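Local coordinates for protein glutathione S-transferase enzyme with thioredoxin-like domain (Bradyrhizobium sp., PDB 4MF7) that probably catalyses the conjugation of glutathione to electrophilic substrates, at residues 210-215 against 234-239; 126-131 against 195-200; 181-186 against 225-230. One frame throughout, in Å; residues are numbered along the deposited sequence.

Contact 1. Residues 210-215 against 234-239; sequences GWVRNL and PAWLER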
loop_
_atom_site.group_PDB
_atom_site.type_symbol
_atom_site.label_atom_id
_atom_site.label_comp_id
_atom_site.label_asym_id
_atom_site.label_seq_id
_atom_site.Cartn_x
_atom_site.Cartn_y
_atom_site.Cartn_z
ATOM N N GLY A 210 3.396 -14.830 -4.887
ATOM C CA GLY A 210 2.957 -14.864 -6.282
ATOM C C GLY A 210 3.833 -14.023 -7.189
ATOM O O GLY A 210 4.153 -14.395 -8.326
ATOM N N TRP A 211 4.234 -12.877 -6.685
ATOM C CA TRP A 211 5.112 -11.984 -7.427
ATOM C C TRP A 211 6.452 -12.647 -7.746
ATOM O O TRP A 211 6.915 -12.611 -8.884
ATOM C CB TRP A 211 5.332 -10.653 -6.702
ATOM C CG TRP A 211 6.564 -9.912 -7.198
ATOM C CD1 TRP A 211 6.714 -9.262 -8.392
ATOM C CD2 TRP A 211 7.817 -9.776 -6.510
ATOM N NE1 TRP A 211 7.980 -8.730 -8.485
ATOM C CE2 TRP A 211 8.677 -9.037 -7.347
ATOM C CE3 TRP A 211 8.293 -10.219 -5.269
ATOM C CZ2 TRP A 211 9.984 -8.724 -6.980
ATOM C CZ3 TRP A 211 9.593 -9.908 -4.907
ATOM C CH2 TRP A 211 10.421 -9.172 -5.758
ATOM N N VAL A 212 7.096 -13.223 -6.742
ATOM C CA VAL A 212 8.351 -13.942 -6.976
ATOM C C VAL A 212 8.154 -15.132 -7.940
ATOM O O VAL A 212 8.940 -15.324 -8.879
ATOM C CB VAL A 212 8.981 -14.455 -5.667
ATOM C CG1 VAL A 212 10.306 -15.142 -5.966
ATOM C CG2 VAL A 212 9.197 -13.319 -4.674
ATOM N N ARG A 213 7.123 -15.930 -7.700
ATOM C CA ARG A 213 6.766 -17.049 -8.605
ATOM C C ARG A 213 6.673 -16.610 -10.068
ATOM O O ARG A 213 7.206 -17.269 -10.976
ATOM C CB ARG A 213 5.499 -17.725 -8.130
ATOM C CG ARG A 213 5.202 -19.045 -8.820
ATOM C CD ARG A 213 4.091 -18.865 -9.825
ATOM N NE ARG A 213 3.453 -20.133 -10.156
ATOM C CZ ARG A 213 2.324 -20.234 -10.846
ATOM N NH1 ARG A 213 1.696 -19.136 -11.265
ATOM N NH2 ARG A 213 1.813 -21.431 -11.107
ATOM N N ASN A 214 6.038 -15.472 -10.292
ATOM C CA ASN A 214 5.847 -14.943 -11.640
ATOM C C ASN A 214 7.123 -14.342 -12.236
ATOM O O ASN A 214 7.355 -14.411 -13.449
ATOM C CB ASN A 214 4.736 -13.891 -11.625
ATOM C CG ASN A 214 4.409 -13.369 -13.009
ATOM O OD1 ASN A 214 3.734 -14.035 -13.788
ATOM N ND2 ASN A 214 4.897 -12.178 -13.326
ATOM N N LEU A 215 7.944 -13.755 -11.372
ATOM C CA LEU A 215 9.189 -13.081 -11.775
ATOM C C LEU A 215 10.113 -14.037 -12.522
ATOM O O LEU A 215 10.802 -13.638 -13.456
ATOM C CB LEU A 215 9.904 -12.547 -10.536
ATOM C CG LEU A 215 10.916 -11.431 -10.684
ATOM C CD1 LEU A 215 10.185 -10.108 -10.834
ATOM C CD2 LEU A 215 11.796 -11.424 -9.447
ATOM N N PRO A 234 14.852 -18.688 -2.620
ATOM C CA PRO A 234 14.453 -19.980 -3.222
ATOM C C PRO A 234 13.841 -20.965 -2.230
ATOM O O PRO A 234 12.832 -21.610 -2.529
ATOM C CB PRO A 234 15.770 -20.510 -3.824
ATOM C CG PRO A 234 16.565 -19.305 -4.105
ATOM C CD PRO A 234 16.204 -18.291 -3.038
ATOM N N ALA A 235 14.423 -21.056 -1.038
ATOM C CA ALA A 235 13.916 -21.954 -0.006
ATOM C C ALA A 235 12.538 -21.515 0.514
ATOM O O ALA A 235 11.632 -22.314 0.655
ATOM C CB ALA A 235 14.913 -22.042 1.136
ATOM N N TRP A 236 12.383 -20.224 0.770
ATOM C CA TRP A 236 11.102 -19.690 1.185
ATOM C C TRP A 236 10.035 -19.889 0.077
ATOM O O TRP A 236 8.908 -20.269 0.371
ATOM C CB TRP A 236 11.268 -18.209 1.538
ATOM C CG TRP A 236 10.041 -17.384 1.605
ATOM C CD1 TRP A 236 9.248 -17.167 2.674
ATOM C CD2 TRP A 236 9.551 -16.520 0.548
ATOM N NE1 TRP A 236 8.252 -16.249 2.356
ATOM C CE2 TRP A 236 8.419 -15.853 1.050
ATOM C CE3 TRP A 236 9.945 -16.300 -0.785
ATOM C CZ2 TRP A 236 7.673 -14.948 0.274
ATOM C CZ3 TRP A 236 9.218 -15.373 -1.561
ATOM C CH2 TRP A 236 8.079 -14.735 -1.018
ATOM N N LEU A 237 10.404 -19.649 -1.177
ATOM C CA LEU A 237 9.443 -19.827 -2.283
ATOM C C LEU A 237 8.960 -21.276 -2.314
ATOM O O LEU A 237 7.772 -21.538 -2.478
ATOM C CB LEU A 237 10.041 -19.427 -3.619
ATOM C CG LEU A 237 9.099 -19.531 -4.855
ATOM C CD1 LEU A 237 7.855 -18.632 -4.716
ATOM C CD2 LEU A 237 9.865 -19.192 -6.135
ATOM N N GLU A 238 9.900 -22.214 -2.153
ATOM C CA GLU A 238 9.590 -23.647 -2.074
ATOM C C GLU A 238 8.646 -23.967 -0.931
ATOM O O GLU A 238 7.681 -24.697 -1.115
ATOM C CB GLU A 238 10.880 -24.478 -1.851
ATOM C CG GLU A 238 11.358 -25.316 -3.016
ATOM C CD GLU A 238 12.088 -26.569 -2.550
ATOM O OE1 GLU A 238 12.135 -27.543 -3.318
ATOM O OE2 GLU A 238 12.606 -26.600 -1.412
ATOM N N ARG A 239 8.894 -23.400 0.243
ATOM C CA ARG A 239 8.005 -23.600 1.389
ATOM C C ARG A 239 6.595 -23.079 1.071
ATOM O O ARG A 239 5.594 -23.723 1.368
ATOM C CB ARG A 239 8.526 -22.903 2.640
ATOM C CG ARG A 239 9.766 -23.529 3.267
ATOM C CD ARG A 239 10.033 -22.957 4.646
ATOM N NE ARG A 239 10.628 -21.621 4.623
ATOM C CZ ARG A 239 11.910 -21.365 4.364
ATOM N NH1 ARG A 239 12.340 -20.113 4.381
ATOM N NH2 ARG A 239 12.774 -22.349 4.092
#
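Trp236 meets Val212 with the six-membered part of its indole, while its NE1 donates to OD1 of Asp205, an oxygen that also takes the backbone N of Ile196. This carboxylate oxygen thus receives two N-H groups, and the bond to NE1 limits how far the indole can rotate. Across the interface the ring presents its edge: Val212 CG2 lies close to the ring plane, 3.7 Å from Trp236 CZ3 and 4.1 Å from Trp236 CH2. The other methyl of Val212 serves the next residue, CG1 standing 4.1 Å from Leu237 CD2. That division follows from a chi1 of -178°, which sets CG1 anti to the backbone N and leaves CG2 anti to the carbonyl carbon. Leu237 also uses both branches, since its CD1 lies against the start of Arg213, 4.1 Å from the backbone N and 4.2 Å from CB of that arginine; past CB the arginine takes no further part. No hydrogen bond spans the two segments, so the evidence is for apolar packing alone, with 163 Å² buried. The short helical segments cross at -112°, their axes 10.6 Å apart. Helix 232-241 crosses helix 203-215, whose Leu209 also touches Trp236 and Leu237, and helix 171-190 reaches the same indole through Leu190.

Contact 2. Residues 126-131 against 195-200; sequences FLPADP and WIMDAD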
loop_
_atom_site.group_PDB
_atom_site.type_symbol
_atom_site.label_atom_id
_atom_site.label_comp_id
_atom_site.label_asym_id
_atom_site.label_seq_id
_atom_site.Cartn_x
_atom_site.Cartn_y
_atom_site.Cartn_z
ATOM N N PHE A 126 -3.497 -15.051 10.026
ATOM C CA PHE A 126 -2.385 -14.626 9.131
ATOM C C PHE A 126 -1.804 -13.255 9.501
ATOM O O PHE A 126 -1.227 -12.565 8.657
ATOM C CB PHE A 126 -2.797 -14.733 7.655
ATOM C CG PHE A 126 -3.249 -16.120 7.289
ATOM C CD1 PHE A 126 -2.361 -17.174 7.429
ATOM C CD2 PHE A 126 -4.536 -16.374 6.882
ATOM C CE1 PHE A 126 -2.760 -18.474 7.128
ATOM C CE2 PHE A 126 -4.958 -17.685 6.606
ATOM C CZ PHE A 126 -4.052 -18.718 6.724
ATOM N N LEU A 127 -1.953 -12.887 10.778
ATOM C CA LEU A 127 -1.179 -11.793 11.376
ATOM C C LEU A 127 -0.479 -12.300 12.647
ATOM O O LEU A 127 -1.034 -13.172 13.350
ATOM C CB LEU A 127 -2.070 -10.627 11.733
ATOM C CG LEU A 127 -2.429 -9.668 10.611
ATOM C CD1 LEU A 127 -3.440 -8.641 11.103
ATOM C CD2 LEU A 127 -1.184 -8.975 10.068
ATOM N N PRO A 128 0.714 -11.774 12.956
ATOM C CA PRO A 128 1.346 -12.167 14.226
ATOM C C PRO A 128 0.488 -11.740 15.412
ATOM O O PRO A 128 -0.429 -10.920 15.259
ATOM C CB PRO A 128 2.692 -11.427 14.199
ATOM C CG PRO A 128 2.921 -11.135 12.749
ATOM C CD PRO A 128 1.572 -10.823 12.232
ATOM N N ALA A 129 0.757 -12.325 16.584
ATOM C CA ALA A 129 -0.008 -12.005 17.779
ATOM C C ALA A 129 0.481 -10.667 18.356
ATOM O O ALA A 129 -0.295 -9.845 18.833
ATOM C CB ALA A 129 0.152 -13.118 18.815
ATOM N N ASP A 130 1.787 -10.486 18.280
ATOM C CA ASP A 130 2.474 -9.367 18.894
ATOM C C ASP A 130 2.157 -8.058 18.145
ATOM O O ASP A 130 2.336 -8.003 16.939
ATOM C CB ASP A 130 3.954 -9.675 18.812
ATOM C CG ASP A 130 4.793 -8.567 19.317
ATOM O OD1 ASP A 130 4.671 -8.238 20.509
ATOM O OD2 ASP A 130 5.563 -8.035 18.513
ATOM N N PRO A 131 1.676 -7.015 18.848
ATOM C CA PRO A 131 1.360 -5.725 18.209
ATOM C C PRO A 131 2.495 -5.108 17.357
ATOM O O PRO A 131 2.243 -4.668 16.219
ATOM C CB PRO A 131 1.007 -4.832 19.405
ATOM C CG PRO A 131 0.453 -5.775 20.414
ATOM C CD PRO A 131 1.245 -7.037 20.264
ATOM N N TRP A 195 9.573 -17.608 7.511
ATOM C CA TRP A 195 8.676 -16.691 6.760
ATOM C C TRP A 195 9.185 -15.245 6.938
ATOM O O TRP A 195 10.111 -15.010 7.694
ATOM C CB TRP A 195 7.244 -16.854 7.270
ATOM C CG TRP A 195 6.705 -18.303 7.145
ATOM C CD1 TRP A 195 6.391 -19.159 8.180
ATOM C CD2 TRP A 195 6.449 -19.037 5.933
ATOM N NE1 TRP A 195 5.934 -20.366 7.671
ATOM C CE2 TRP A 195 5.981 -20.316 6.302
ATOM C CE3 TRP A 195 6.588 -18.740 4.573
ATOM C CZ2 TRP A 195 5.643 -21.287 5.359
ATOM C CZ3 TRP A 195 6.242 -19.716 3.639
ATOM C CH2 TRP A 195 5.770 -20.963 4.043
ATOM N N ILE A 196 8.573 -14.281 6.242
ATOM C CA ILE A 196 8.990 -12.899 6.357
ATOM C C ILE A 196 8.931 -12.457 7.833
ATOM O O ILE A 196 9.802 -11.728 8.281
ATOM C CB ILE A 196 8.149 -11.993 5.428
ATOM C CG1 ILE A 196 8.595 -12.238 3.974
ATOM C CG2 ILE A 196 8.260 -10.525 5.816
ATOM C CD1 ILE A 196 7.624 -11.716 2.951
ATOM N N MET A 197 7.915 -12.931 8.558
ATOM C CA MET A 197 7.745 -12.637 9.985
ATOM C C MET A 197 8.120 -13.861 10.846
ATOM O O MET A 197 7.386 -14.268 11.757
ATOM C CB MET A 197 6.337 -12.173 10.279
ATOM C CG MET A 197 5.872 -10.998 9.440
ATOM S SD MET A 197 6.968 -9.557 9.486
ATOM C CE MET A 197 6.860 -9.071 11.229
ATOM N N ASP A 198 9.268 -14.428 10.529
ATOM C CA ASP A 198 9.886 -15.506 11.326
ATOM C C ASP A 198 9.041 -16.749 11.296
ATOM O O ASP A 198 8.796 -17.298 10.213
ATOM C CB ASP A 198 10.182 -15.013 12.749
ATOM C CG ASP A 198 11.289 -14.005 12.766
ATOM O OD1 ASP A 198 12.475 -14.402 12.792
ATOM O OD2 ASP A 198 10.968 -12.811 12.733
ATOM N N ALA A 199 8.600 -17.223 12.466
ATOM C CA ALA A 199 7.869 -18.485 12.531
ATOM C C ALA A 199 6.455 -18.364 12.033
ATOM O O ALA A 199 5.812 -19.363 11.762
ATOM C CB ALA A 199 7.881 -19.048 13.961
ATOM N N ASP A 200 5.949 -17.139 11.937
ATOM C CA ASP A 200 4.561 -16.900 11.574
ATOM C C ASP A 200 4.383 -16.705 10.074
ATOM O O ASP A 200 4.959 -15.787 9.505
ATOM C CB ASP A 200 4.066 -15.625 12.263
ATOM C CG ASP A 200 3.881 -15.798 13.771
ATOM O OD1 ASP A 200 3.384 -16.847 14.215
ATOM O OD2 ASP A 200 4.237 -14.871 14.506
HETATM O O HOH W 1 0.193 -16.334 13.058
HETATM O O HOH W 2 2.454 -14.789 16.624
#
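Asp200 approaches Pro128 with its carboxylate, and its side chain accounts for most of the polar geometry here. CB points toward the 126-131 segment, and a chi1 of -71° places CG anti to the carbonyl carbon, which carries the carboxylate on to the proline. At the tip the two oxygens have different roles. OD1 has a water at 3.4 Å, a weak bond, and the same water is also weakly bonded to Leu127 O at 3.4 Å. OD2 is gripped more firmly: a second water donates to it at 2.8 Å and accepts from Ala129 N at 3.0 Å, and Arg133 NH1 forms a salt bridge with it. The same oxygen lies 3.8 Å from Pro128 CB, a van der Waals neighbour. Next to CB on the pyrrolidine ring, Pro128 CG packs against Met197 CB at 4.3 Å, the apolar half of the contact, and Thr137 touches both of these residues. Arg133 NH1 additionally bonds Met197 O, so one guanidinium ties together the two ends of a turn. That turn is type II', running from Met197 to Asp200: Asp198 has the positive phi required (65°), and Asp200 N returns to Met197 O at 3.2 Å. On the other side, Asp130 is the N-cap of helix 131-138, its OD2 bonding Arg133 N. The arrangement is thus a II' turn joined to a helix N-terminus, at the entry to the helical C-terminal domain of the glutathione transferase fold.

Contact 3. Residues 181-186 against 225-230; sequences RLLGVL and VAFDEL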
loop_
_atom_site.group_PDB
_atom_site.type_symbol
_atom_site.label_atom_id
_atom_site.label_comp_id
_atom_site.label_asym_id
_atom_site.label_seq_id
_atom_site.Cartn_x
_atom_site.Cartn_y
_atom_site.Cartn_z
ATOM N N ARG A 181 17.116 -5.975 -7.248
ATOM C CA ARG A 181 17.190 -5.149 -6.048
ATOM C C ARG A 181 16.163 -5.624 -5.018
ATOM O O ARG A 181 16.493 -5.775 -3.845
ATOM C CB ARG A 181 16.974 -3.668 -6.387
ATOM C CG ARG A 181 17.317 -2.723 -5.233
ATOM C CD ARG A 181 16.771 -1.311 -5.444
ATOM N NE ARG A 181 15.309 -1.292 -5.416
ATOM C CZ ARG A 181 14.562 -1.366 -4.315
ATOM N NH1 ARG A 181 15.122 -1.445 -3.107
ATOM N NH2 ARG A 181 13.240 -1.356 -4.426
ATOM N N LEU A 182 14.932 -5.871 -5.469
ATOM C CA LEU A 182 13.860 -6.380 -4.609
ATOM C C LEU A 182 14.151 -7.764 -4.044
ATOM O O LEU A 182 13.967 -8.032 -2.860
ATOM C CB LEU A 182 12.545 -6.427 -5.370
ATOM C CG LEU A 182 11.512 -5.291 -5.353
ATOM C CD1 LEU A 182 12.016 -3.978 -4.787
ATOM C CD2 LEU A 182 10.919 -5.105 -6.743
ATOM N N LEU A 183 14.609 -8.669 -4.902
ATOM C CA LEU A 183 15.010 -9.988 -4.422
ATOM C C LEU A 183 16.091 -9.886 -3.361
ATOM O O LEU A 183 16.118 -10.701 -2.459
ATOM C CB LEU A 183 15.525 -10.839 -5.591
ATOM C CG LEU A 183 14.460 -11.395 -6.541
ATOM C CD1 LEU A 183 15.146 -11.990 -7.773
ATOM C CD2 LEU A 183 13.566 -12.423 -5.886
ATOM N N GLY A 184 16.999 -8.917 -3.503
ATOM C CA GLY A 184 18.090 -8.719 -2.520
ATOM C C GLY A 184 17.574 -8.312 -1.138
ATOM O O GLY A 184 18.043 -8.815 -0.114
ATOM N N VAL A 185 16.578 -7.437 -1.128
ATOM C CA VAL A 185 15.896 -7.065 0.104
ATOM C C VAL A 185 15.235 -8.268 0.752
ATOM O O VAL A 185 15.425 -8.515 1.938
ATOM C CB VAL A 185 14.875 -5.939 -0.153
ATOM C CG1 VAL A 185 14.026 -5.671 1.091
ATOM C CG2 VAL A 185 15.622 -4.678 -0.569
ATOM N N LEU A 186 14.490 -9.037 -0.035
ATOM C CA LEU A 186 13.822 -10.216 0.479
ATOM C C LEU A 186 14.832 -11.252 0.989
ATOM O O LEU A 186 14.634 -11.886 2.028
ATOM C CB LEU A 186 12.921 -10.822 -0.605
ATOM C CG LEU A 186 11.726 -11.683 -0.255
ATOM C CD1 LEU A 186 10.827 -11.062 0.800
ATOM C CD2 LEU A 186 10.939 -11.897 -1.543
ATOM N N VAL A 225 17.858 -12.844 -13.518
ATOM C CA VAL A 225 17.884 -12.235 -12.200
ATOM C C VAL A 225 18.830 -12.948 -11.233
ATOM O O VAL A 225 18.901 -12.593 -10.064
ATOM C CB VAL A 225 16.464 -12.107 -11.592
ATOM C CG1 VAL A 225 15.574 -11.302 -12.542
ATOM C CG2 VAL A 225 15.842 -13.444 -11.235
ATOM N N ALA A 226 19.558 -13.935 -11.740
ATOM C CA ALA A 226 20.485 -14.733 -10.948
ATOM C C ALA A 226 19.790 -15.372 -9.760
ATOM O O ALA A 226 20.356 -15.435 -8.662
ATOM C CB ALA A 226 21.675 -13.899 -10.496
ATOM N N PHE A 227 18.580 -15.890 -9.983
ATOM C CA PHE A 227 17.812 -16.449 -8.896
ATOM C C PHE A 227 18.536 -17.576 -8.164
ATOM O O PHE A 227 18.416 -17.699 -6.946
ATOM C CB PHE A 227 16.471 -16.971 -9.406
ATOM C CG PHE A 227 15.495 -17.349 -8.319
ATOM C CD1 PHE A 227 14.835 -16.356 -7.585
ATOM C CD2 PHE A 227 15.187 -18.673 -8.053
ATOM C CE1 PHE A 227 13.935 -16.699 -6.595
ATOM C CE2 PHE A 227 14.256 -19.020 -7.061
ATOM C CZ PHE A 227 13.632 -18.032 -6.336
ATOM N N ASP A 228 19.225 -18.432 -8.913
ATOM C CA ASP A 228 19.811 -19.642 -8.321
ATOM C C ASP A 228 21.105 -19.352 -7.568
ATOM O O ASP A 228 21.629 -20.244 -6.920
ATOM C CB ASP A 228 19.963 -20.746 -9.371
ATOM C CG ASP A 228 18.606 -21.209 -9.902
ATOM O OD1 ASP A 228 17.746 -21.558 -9.073
ATOM O OD2 ASP A 228 18.371 -21.179 -11.124
ATOM N N GLU A 229 21.570 -18.099 -7.630
ATOM C CA GLU A 229 22.665 -17.603 -6.787
ATOM C C GLU A 229 22.167 -17.107 -5.423
ATOM O O GLU A 229 22.950 -16.917 -4.483
ATOM C CB GLU A 229 23.484 -16.540 -7.516
ATOM C CG GLU A 229 24.287 -17.082 -8.695
ATOM C CD GLU A 229 25.266 -18.169 -8.276
ATOM O OE1 GLU A 229 25.145 -19.317 -8.748
ATOM O OE2 GLU A 229 26.120 -17.865 -7.428
ATOM N N LEU A 230 20.856 -16.933 -5.281
ATOM C CA LEU A 230 20.276 -16.713 -3.954
ATOM C C LEU A 230 20.193 -18.000 -3.122
ATOM O O LEU A 230 20.354 -19.125 -3.636
ATOM C CB LEU A 230 18.880 -16.064 -4.090
ATOM C CG LEU A 230 18.848 -14.761 -4.875
ATOM C CD1 LEU A 230 17.375 -14.471 -5.215
ATOM C CD2 LEU A 230 19.483 -13.612 -4.105
#
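Leu183 inserts its isobutyl group among Val225, Phe227 and Leu230, and it alone supplies 88 of the 169 Å² buried between the segments. The tight part lies at its tip. Leu183 CD1 is 3.8 Å from Val225 CG2 and 4.0 Å from Val225 CB, the two side chains crossing at about a right angle. This reach is explained by chi2 of 170°, which extends CD1 anti to CA. The other branch turns to the aromatic ring: Leu183 CD2 stands 4.4 Å from Phe227 CE1, near the ring plane, so it meets the edge and not the face. Closer to the backbone, Leu183 CB is approached by Leu230 CD1 at 4.1 Å.

Toward Leu230 the packing passes into a more open side. Leu183, Val225 and Phe227 are buried, whereas Leu230 is only partly so, and the intervening Asp228 and Glu229 are exposed; Asp228 pairs with Arg222 in a salt bridge. The backbone is consistent with this division. Ala226, with a phi of 56°, ends the preceding helix in a Schellman motif, and a short 3-10 turn follows, with Glu229 N bonded to Ala226 O at 3.1 Å and Leu230 N to Phe227 O at 3.1 Å. Leu230 points toward Leu183 and the ring of Phe227 reaches it, while the acidic pair between them stays at the surface.

Val225 touches Ser179 and Lys180 while Leu230 reaches Glu187, so the connection between helices 221-224 and 232-241 follows helix 171-190 toward its C-terminal end. Leu215 and Val212 of helix 203-215 also touch Leu183 and Phe227 respectively, and Val233 of helix 232-241 packs against Phe227.

Overall arrangement
Contacts 1 and 3 are near neighbours, their centres about 11 Å apart, whereas the centre of contact 2 lies about 18 Å from that of contact 1 and about 23 Å from that of contact 3. Along the chain the segments run 126-131, 181-186, 195-200, 210-215, 225-230, 234-239: contact 2 closes before contact 1 opens, while contact 3 crosses both. Helices 171-190 and 203-215 are consecutive, and Leu215 CD2 approaches Leu183 CD1 at 3.8 Å to join contacts 1 and 3. Trp236 CD1 meets Trp195 CE3 at 3.6 Å, linking contacts 1 and 2. All three thus belong to one continuous packing in the helical C-terminal domain, to which contact 2 attaches the loop following helix 112-123.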